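Local coordinates for Cobalt/magnesium transport protein CorA (Methanocaldococcus jannaschii, PDB 4EGW) that mediates the influx of magnesium ions, alternating between open and closed states according to the cytoplasmic magnesium level, at residues Glu85-Glu90 / Ile99-Leu104. Numbering follows the deposited sequence.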
loop_
_atom_site.group_PDB
_atom_site.type_symbol
_atom_site.label_atom_id
_atom_site.label_comp_id
_atom_site.label_asym_id
_atom_site.label_seq_id
_atom_site.Cartn_x
_atom_site.Cartn_y
_atom_site.Cartn_z
ATOM N N GLU A 85 8.745 -10.138 21.509
ATOM C CA GLU A 85 9.407 -11.251 20.822
ATOM C C GLU A 85 10.048 -10.849 19.501
ATOM O O GLU A 85 9.429 -10.174 18.678
ATOM C CB GLU A 85 8.412 -12.379 20.558
ATOM C CG GLU A 85 7.980 -13.148 21.788
ATOM C CD GLU A 85 9.041 -14.117 22.277
ATOM O OE1 GLU A 85 8.839 -14.712 23.353
ATOM O OE2 GLU A 85 10.070 -14.294 21.593
ATOM N N ILE A 86 11.285 -11.284 19.293
ATOM C CA ILE A 86 11.965 -11.040 18.031
ATOM C C ILE A 86 11.401 -11.948 16.958
ATOM O O ILE A 86 11.357 -13.163 17.138
ATOM C CB ILE A 86 13.465 -11.309 18.141
ATOM C CG1 ILE A 86 14.120 -10.288 19.084
ATOM C CG2 ILE A 86 14.107 -11.297 16.761
ATOM C CD1 ILE A 86 13.790 -8.825 18.774
ATOM N N PRO A 87 10.964 -11.363 15.835
ATOM C CA PRO A 87 10.480 -12.233 14.765
ATOM C C PRO A 87 11.504 -13.309 14.482
ATOM O O PRO A 87 12.706 -13.071 14.595
ATOM C CB PRO A 87 10.360 -11.280 13.575
ATOM C CG PRO A 87 9.985 -9.987 14.205
ATOM C CD PRO A 87 10.769 -9.939 15.510
ATOM N N ARG A 88 11.013 -14.502 14.177
ATOM C CA ARG A 88 11.871 -15.585 13.764
ATOM C C ARG A 88 10.990 -16.707 13.273
ATOM O O ARG A 88 9.768 -16.619 13.321
ATOM C CB ARG A 88 12.679 -16.074 14.959
ATOM C CG ARG A 88 11.808 -16.603 16.078
ATOM C CD ARG A 88 12.587 -16.662 17.356
ATOM N NE ARG A 88 11.719 -16.932 18.494
ATOM C CZ ARG A 88 11.133 -15.992 19.227
ATOM N NH1 ARG A 88 11.320 -14.710 18.936
ATOM N NH2 ARG A 88 10.362 -16.335 20.249
ATOM N N VAL A 89 11.618 -17.782 12.830
ATOM C CA VAL A 89 10.901 -19.005 12.565
ATOM C C VAL A 89 11.492 -20.064 13.476
ATOM O O VAL A 89 12.711 -20.251 13.516
ATOM C CB VAL A 89 11.065 -19.457 11.113
ATOM C CG1 VAL A 89 10.113 -20.616 10.818
ATOM C CG2 VAL A 89 10.811 -18.306 10.168
ATOM N N GLU A 90 10.629 -20.741 14.225
ATOM C CA GLU A 90 11.069 -21.819 15.096
ATOM C C GLU A 90 10.472 -23.137 14.621
ATOM O O GLU A 90 9.367 -23.162 14.077
ATOM C CB GLU A 90 10.690 -21.537 16.551
ATOM C CG GLU A 90 11.408 -20.349 17.149
ATOM C CD GLU A 90 11.641 -20.516 18.630
ATOM O OE1 GLU A 90 10.856 -21.246 19.278
ATOM O OE2 GLU A 90 12.623 -19.933 19.142
ATOM N N ILE A 99 7.119 -15.698 14.499
ATOM C CA ILE A 99 6.983 -14.438 15.192
ATOM C C ILE A 99 7.191 -13.381 14.123
ATOM O O ILE A 99 8.052 -13.526 13.250
ATOM C CB ILE A 99 8.069 -14.285 16.294
ATOM C CG1 ILE A 99 8.033 -15.480 17.265
ATOM C CG2 ILE A 99 7.929 -12.936 17.025
ATOM C CD1 ILE A 99 6.696 -15.689 17.950
ATOM N N TYR A 100 6.403 -12.322 14.163
ATOM C CA TYR A 100 6.552 -11.302 13.153
ATOM C C TYR A 100 6.237 -9.951 13.749
ATOM O O TYR A 100 5.407 -9.848 14.650
ATOM C CB TYR A 100 5.612 -11.605 12.005
ATOM C CG TYR A 100 6.140 -11.208 10.660
ATOM C CD1 TYR A 100 7.102 -11.971 10.021
ATOM C CD2 TYR A 100 5.669 -10.069 10.022
ATOM C CE1 TYR A 100 7.584 -11.610 8.778
ATOM C CE2 TYR A 100 6.141 -9.700 8.781
ATOM C CZ TYR A 100 7.098 -10.474 8.159
ATOM O OH TYR A 100 7.567 -10.100 6.920
ATOM N N LYS A 101 6.920 -8.916 13.264
ATOM C CA LYS A 101 6.683 -7.557 13.739
ATOM C C LYS A 101 5.747 -6.797 12.814
ATOM O O LYS A 101 6.036 -6.595 11.634
ATOM C CB LYS A 101 7.992 -6.783 13.887
ATOM C CG LYS A 101 8.787 -7.143 15.126
ATOM C CD LYS A 101 8.368 -6.345 16.347
ATOM C CE LYS A 101 9.086 -6.865 17.553
ATOM N NZ LYS A 101 8.675 -6.084 18.738
ATOM N N ALA A 102 4.630 -6.358 13.375
ATOM C CA ALA A 102 3.656 -5.601 12.633
ATOM C C ALA A 102 3.552 -4.210 13.243
ATOM O O ALA A 102 3.752 -4.036 14.448
ATOM C CB ALA A 102 2.332 -6.298 12.698
ATOM N N PRO A 103 3.246 -3.208 12.410
ATOM C CA PRO A 103 3.058 -1.842 12.905
ATOM C C PRO A 103 2.012 -1.788 14.029
ATOM O O PRO A 103 1.041 -2.538 14.024
ATOM C CB PRO A 103 2.559 -1.090 11.659
ATOM C CG PRO A 103 3.074 -1.880 10.508
ATOM C CD PRO A 103 2.972 -3.311 10.964
ATOM N N LEU A 104 2.229 -0.904 14.993
ATOM C CA LEU A 104 1.341 -0.746 16.136
ATOM C C LEU A 104 1.004 0.727 16.229
ATOM O O LEU A 104 1.885 1.585 16.156
ATOM C CB LEU A 104 2.048 -1.189 17.409
ATOM C CG LEU A 104 1.365 -0.858 18.731
ATOM C CD1 LEU A 104 -0.000 -1.493 18.792
ATOM C CD2 LEU A 104 2.225 -1.290 19.923
#
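The Arg88 guanidinium lies flat against Ile99, whose CG1 sits over the centre of one face, 3.6 Å above the plane, while the carboxylates of Glu85 and Glu90 and the backbone N of Ile86 stand at its edge. The two side chains run side by side in the same direction. In the salt-bridge network of Glu85, Arg88 and Glu90, NH2 of Arg88 pairs with OE2 of Glu85, to which NH1 adds a weak bond; NE makes a weak, doubtful one to OE2 of Glu90, which also bonds a bound hexane-1,6-diol. With an alanine here in place of the arginine, the Glu85 carboxylate would probably lose its counter-charge and one flank of Ile99 its cover. With CG1 of Ile99 anti to the carbonyl carbon (chi1 -55°), CG2 is set beside the extended loop, 3.6 Å from CB of Glu85 and 3.4 Å from O of Ile86. Further along, the Pro87 ring crosses the Lys101 chain at about a right angle, with CG of Pro87 against CG of Lys101, whose ammonium bonds O of Glu83. Ile99 N bonds Arg88 O at 3.0 Å, in the carbonyl plane; the return bond is weak and the pairing loose. Strand 88-90, outermost in the sheet within this chain, is hairpinned to strand 96-104, which pairs on with strand 110-119. Ile79 of helix 74-80 touches Glu85, Arg88 and Ile99, whereas Val89 and Tyr100 pack on helix 193-225.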